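Local coordinates for putative N-acetylmuramoyl-L-alanine amidase,autolysin cwp6 (Peptoclostridium difficile, PDB 5J72), which is a putative zinc-dependent N-acetylmuramoyl-L-alanine amidase that probably cleaves peptidoglycan as an autolysin and carries CWB2 modules for attachment to the cell wall, at residues Val217-Lys220 against Ala221-Gln224; Ser611-Asp614 against Lys615-Thr618. All coordinates share one frame; numbering follows the deposited sequence.

Interaction 1: Val217-Lys220 against Ala221-Gln224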
ATOM      1  N   VAL A 217     -27.878   1.688   1.597  1.00 36.41           N
ATOM      2  CA  VAL A 217     -28.259   2.784   0.701  1.00 36.11           C
ATOM      3  C   VAL A 217     -29.733   2.542   0.358  1.00 29.46           C
ATOM      4  O   VAL A 217     -30.060   1.608  -0.377  1.00 32.31           O
ATOM      5  CB  VAL A 217     -27.355   2.811  -0.563  1.00 31.71           C
ATOM      6  CG1 VAL A 217     -27.745   4.035  -1.423  1.00 31.47           C
ATOM      7  CG2 VAL A 217     -25.872   2.887  -0.137  1.00 28.31           C
ATOM      8  N   SER A 218     -30.589   3.386   0.882  1.00 33.95           N
ATOM      9  CA  SER A 218     -32.061   3.214   0.768  1.00 37.85           C
ATOM     10  C   SER A 218     -32.669   3.747  -0.519  1.00 39.80           C
ATOM     11  O   SER A 218     -31.986   4.371  -1.337  1.00 38.92           O
ATOM     12  CB  SER A 218     -32.732   3.950   1.929  1.00 35.69           C
ATOM     13  OG  SER A 218     -32.809   5.334   1.663  1.00 33.90           O
ATOM     14  N   GLN A 219     -33.970   3.510  -0.687  1.00 39.35           N
ATOM     15  CA  GLN A 219     -34.713   4.017  -1.830  1.00 40.43           C
ATOM     16  C   GLN A 219     -34.691   5.540  -1.804  1.00 39.04           C
ATOM     17  O   GLN A 219     -34.859   6.177  -2.841  1.00 39.13           O
ATOM     18  CB  GLN A 219     -36.178   3.541  -1.742  1.00 46.06           C
ATOM     19  CG  GLN A 219     -37.038   4.145  -2.868  1.00 59.28           C
ATOM     20  CD  GLN A 219     -36.454   3.961  -4.278  1.00 65.42           C
ATOM     21  OE1 GLN A 219     -35.897   2.901  -4.638  1.00 68.37           O
ATOM     22  NE2 GLN A 219     -36.538   5.015  -5.092  1.00 62.71           N
ATOM     23  N   LYS A 220     -34.530   6.145  -0.623  1.00 35.33           N
ATOM     24  CA  LYS A 220     -34.520   7.604  -0.589  1.00 35.86           C
ATOM     25  C   LYS A 220     -33.251   8.089  -1.281  1.00 36.77           C
ATOM     26  O   LYS A 220     -33.286   9.107  -1.967  1.00 35.05           O
ATOM     27  CB  LYS A 220     -34.518   8.150   0.840  1.00 39.25           C
ATOM     28  CG  LYS A 220     -35.685   7.629   1.682  1.00 46.43           C
ATOM     29  CD  LYS A 220     -36.110   8.679   2.703  1.00 51.84           C
ATOM     30  CE  LYS A 220     -37.332   8.181   3.493  1.00 56.68           C
ATOM     31  NZ  LYS A 220     -37.735   9.165   4.527  1.00 59.53           N
ATOM     32  N   ALA A 221     -32.127   7.374  -1.066  1.00 33.67           N
ATOM     33  CA  ALA A 221     -30.919   7.780  -1.782  1.00 31.01           C
ATOM     34  C   ALA A 221     -31.132   7.430  -3.255  1.00 27.30           C
ATOM     35  O   ALA A 221     -30.692   8.194  -4.112  1.00 30.42           O
ATOM     36  CB  ALA A 221     -29.679   7.050  -1.226  1.00 29.36           C
ATOM     37  N   VAL A 222     -31.774   6.316  -3.576  1.00 26.59           N
ATOM     38  CA  VAL A 222     -31.965   5.985  -4.971  1.00 29.83           C
ATOM     39  C   VAL A 222     -32.718   7.141  -5.649  1.00 33.98           C
ATOM     40  O   VAL A 222     -32.329   7.524  -6.750  1.00 30.44           O
ATOM     41  CB  VAL A 222     -32.698   4.652  -5.133  1.00 32.36           C
ATOM     42  CG1 VAL A 222     -33.091   4.427  -6.582  1.00 32.10           C
ATOM     43  CG2 VAL A 222     -31.807   3.500  -4.632  1.00 36.53           C
ATOM     44  N   SER A 223     -33.758   7.726  -5.002  1.00 32.42           N
ATOM     45  CA  SER A 223     -34.473   8.811  -5.680  1.00 32.89           C
ATOM     46  C   SER A 223     -33.632   9.986  -5.841  1.00 30.68           C
ATOM     47  O   SER A 223     -33.751  10.637  -6.882  1.00 31.62           O
ATOM     48  CB  SER A 223     -35.743   9.221  -4.920  1.00 39.32           C
ATOM     49  OG  SER A 223     -36.486   8.037  -4.683  1.00 46.69           O
ATOM     50  N   GLN A 224     -32.776  10.324  -4.888  1.00 28.62           N
ATOM     51  CA  GLN A 224     -31.959  11.525  -5.126  1.00 29.09           C
ATOM     52  C   GLN A 224     -30.916  11.281  -6.264  1.00 25.50           C
ATOM     53  O   GLN A 224     -30.562  12.206  -6.981  1.00 26.11           O
ATOM     54  CB  GLN A 224     -31.212  11.975  -3.879  1.00 32.00           C
ATOM     55  CG  GLN A 224     -32.148  12.501  -2.815  1.00 38.50           C
ATOM     56  CD  GLN A 224     -31.374  13.264  -1.752  1.00 45.83           C
ATOM     57  OE1 GLN A 224     -30.205  13.586  -1.891  1.00 42.75           O
ATOM     58  NE2 GLN A 224     -32.029  13.558  -0.634  1.00 52.34           N
TER
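Gln219 folds its side chain back over the first turn of helix 219-228 to reach Ser223, one turn on. CG stands anti to the backbone N, and the bend at chi2 (52°) swings the amide along the helix until Gln219 NE2 donates to Ser223 OG at 3.0 Å. The N-H...O angle of 137° and a hydroxyl tilted out of the amide plane mark this as a bent bond; both residues are exposed. The same two residues are joined through the backbone, where Ser223 N donates to Gln219 O at 2.9 Å, so side-chain and main-chain bonds span the same turn. On its way the amide passes Val222, with Gln219 OE1 3.7 Å from Val222 CB and Gln219 NE2 3.8 Å from Val222 CG1. The other methyl, Val222 CG2, lies 3.4 Å from Ser218 O, the carbonyl that also receives Val222 N.

Ser218 precedes the helix as its N-cap. A chi1 of 80° sets OG between its own N and carbonyl carbon, turned to the opening turn: Ser218 OG accepts from Lys220 N at 3.0 Å and, weakly, from Ala221 N at 3.5 Å. Ser218 OG is also hydrogen-bonded to Asp190 OD1, which links the cap to the loop after strand 184-187. Beneath the cap, Val217 CG1 meets Ala221 CB at 3.6 Å, an apolar pair on the buried side; Val217 and Val222 both rest on Ile210 of strand 207-211. Farther along, Gln224 lays its CG near Lys220 O, while its amide oxygen accepts from Ile192 N. The serine N-cap is a standard helix start, and here it opens the helix of the beta-alpha-beta crossover from strand 207-211 to strand 232-236 in a CWB2 module.

Interaction 2: Ser611-Asp614 against Lys615-Thr618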
ATOM      1  N   SER A 611       9.985 -21.329  27.760  1.00 42.63           N
ATOM      2  CA  SER A 611       9.052 -20.466  28.491  1.00 48.76           C
ATOM      3  C   SER A 611       9.061 -18.987  27.907  1.00 47.65           C
ATOM      4  O   SER A 611       7.997 -18.406  27.699  1.00 45.29           O
ATOM      5  CB  SER A 611       9.415 -20.468  29.969  1.00 51.49           C
ATOM      6  OG  SER A 611       8.584 -19.567  30.688  1.00 55.40           O
ATOM      7  N   ASP A 612      10.266 -18.425  27.633  1.00 47.53           N
ATOM      8  CA  ASP A 612      10.437 -17.081  27.054  1.00 43.50           C
ATOM      9  C   ASP A 612       9.835 -17.035  25.664  1.00 41.32           C
ATOM     10  O   ASP A 612       9.024 -16.164  25.375  1.00 40.29           O
ATOM     11  CB  ASP A 612      11.939 -16.720  26.961  1.00 42.01           C
ATOM     12  CG  ASP A 612      12.586 -16.316  28.263  1.00 43.38           C
ATOM     13  OD1 ASP A 612      13.789 -15.970  28.249  1.00 42.65           O
ATOM     14  OD2 ASP A 612      11.891 -16.331  29.302  1.00 44.19           O
ATOM     15  N   MET A 613      10.224 -17.998  24.784  1.00 39.04           N
ATOM     16  CA  MET A 613       9.752 -18.036  23.389  1.00 37.88           C
ATOM     17  C   MET A 613       8.260 -18.289  23.254  1.00 37.86           C
ATOM     18  O   MET A 613       7.651 -17.866  22.265  1.00 35.32           O
ATOM     19  CB  MET A 613      10.538 -19.098  22.604  1.00 37.91           C
ATOM     20  CG  MET A 613      11.969 -18.690  22.452  1.00 41.59           C
ATOM     21  SD  MET A 613      12.026 -17.246  21.312  1.00 46.54           S
ATOM     22  CE  MET A 613      12.440 -16.047  22.392  1.00 47.90           C
ATOM     23  N   ASP A 614       7.651 -18.988  24.246  1.00 39.09           N
ATOM     24  CA  ASP A 614       6.195 -19.201  24.207  1.00 41.79           C
ATOM     25  C   ASP A 614       5.458 -17.798  24.297  1.00 41.52           C
ATOM     26  O   ASP A 614       4.332 -17.640  23.812  1.00 38.56           O
ATOM     27  CB  ASP A 614       5.764 -20.097  25.408  1.00 44.67           C
ATOM     28  CG  ASP A 614       5.981 -21.587  25.159  1.00 54.30           C
ATOM     29  OD1 ASP A 614       6.298 -21.962  23.996  1.00 56.03           O
ATOM     30  OD2 ASP A 614       5.840 -22.378  26.121  1.00 53.91           O
ATOM     31  N   LYS A 615       6.102 -16.801  24.921  1.00 38.44           N
ATOM     32  CA  LYS A 615       5.495 -15.478  25.016  1.00 42.19           C
ATOM     33  C   LYS A 615       5.811 -14.635  23.741  1.00 40.17           C
ATOM     34  O   LYS A 615       5.354 -13.486  23.632  1.00 35.15           O
ATOM     35  CB  LYS A 615       6.002 -14.738  26.263  1.00 43.97           C
ATOM     36  CG  LYS A 615       5.543 -15.385  27.573  1.00 47.66           C
ATOM     37  CD  LYS A 615       6.436 -14.966  28.711  1.00 51.50           C
ATOM     38  CE  LYS A 615       6.100 -15.726  29.969  1.00 55.35           C
ATOM     39  NZ  LYS A 615       6.782 -17.055  29.980  1.00 55.00           N
ATOM     40  N   LEU A 616       6.582 -15.202  22.802  1.00 36.80           N
ATOM     41  CA  LEU A 616       6.938 -14.503  21.546  1.00 36.18           C
ATOM     42  C   LEU A 616       6.667 -15.390  20.304  1.00 38.89           C
ATOM     43  O   LEU A 616       7.334 -15.250  19.274  1.00 33.93           O
ATOM     44  CB  LEU A 616       8.431 -14.147  21.572  1.00 35.46           C
ATOM     45  CG  LEU A 616       8.832 -13.246  22.698  1.00 35.73           C
ATOM     46  CD1 LEU A 616      10.347 -13.338  22.928  1.00 34.10           C
ATOM     47  CD2 LEU A 616       8.395 -11.849  22.351  1.00 39.27           C
ATOM     48  N   ASN A 617       5.667 -16.259  20.384  1.00 39.62           N
ATOM     49  CA  ASN A 617       5.436 -17.182  19.272  1.00 42.35           C
ATOM     50  C   ASN A 617       4.429 -16.725  18.204  1.00 42.65           C
ATOM     51  O   ASN A 617       3.955 -17.549  17.459  1.00 41.89           O
ATOM     52  CB  ASN A 617       5.030 -18.544  19.835  1.00 43.48           C
ATOM     53  CG  ASN A 617       3.774 -18.530  20.672  1.00 47.76           C
ATOM     54  OD1 ASN A 617       3.040 -17.529  20.713  1.00 48.49           O
ATOM     55  ND2 ASN A 617       3.435 -19.617  21.369  1.00 49.70           N
ATOM     56  N   THR A 618       4.102 -15.422  18.116  1.00 41.95           N
ATOM     57  CA  THR A 618       3.240 -14.899  17.046  1.00 36.45           C
ATOM     58  C   THR A 618       3.820 -13.517  16.675  1.00 35.19           C
ATOM     59  O   THR A 618       4.528 -12.927  17.497  1.00 30.74           O
ATOM     60  CB  THR A 618       1.780 -14.725  17.506  1.00 37.11           C
ATOM     61  OG1 THR A 618       1.765 -13.733  18.549  1.00 37.35           O
ATOM     62  CG2 THR A 618       1.171 -16.021  18.046  1.00 39.75           C
TER
HETATM   63  O   HOH W   1       9.526 -16.765  30.489  1.00 53.56           O
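Lys615 NZ is gripped by Ser611 O at 2.9 Å and by a water, which accepts from Lys615 NZ at 2.8 Å. Lys615 NZ lies above the carbonyl plane of Ser611, 63° out of it, and so not on a lone pair. It gets there because the lysine chain runs back over the last helical turn and bends at chi4 (84°), placing CG, CD and CE alongside the same carbonyl. The water is also hydrogen-bonded to Ser611 OG and donates to Asp612 OD2 at 2.7 Å; it thus relays between charged groups whose own atoms, Lys615 NZ and Asp612 OD2, remain 5.2 Å apart. Asp612 OD1 is held by the backbone N atoms of Gly540 and Phe606.

The backbone meanwhile tightens to i-to-i+3 bonding: Lys615 N donates to Asp612 O at 3.0 Å and Leu616 N to Met613 O at 2.9 Å. On the inner side, Met613 CE presses on Leu616 CD1 at 3.5 Å, a tight methyl pair.

This turn connects the short helix 610-614 to helix 619-637, whose N-cap is Thr618, its OG1 bonded to Lys621 N, while Leu616 and Asp612 pack on Ala605 of strand 599-606.

Interactions 1 and 2 belong to separate modules, their centres 53 Å apart and nearest atoms about 37 Å apart, so neither holds elements of the other. Both are local and partly buried around an apolar pair. Interaction 2 also has a buried carboxylate, Asp612, whereas the exposed polar groups of interaction 1 include Gln219 and Ser223. At 217-224 a helix starts: Ser218 caps its backbone N-H groups, and Gln219 and Ser223 add a side-chain bond along the first turn. In 611-618 a helix runs out, and a lysine ammonium meets a backbone carbonyl. The side chain of Met613 is about 12 Å from the bound zinc ion, too far for contact; interaction 1 is remote from annotated sites.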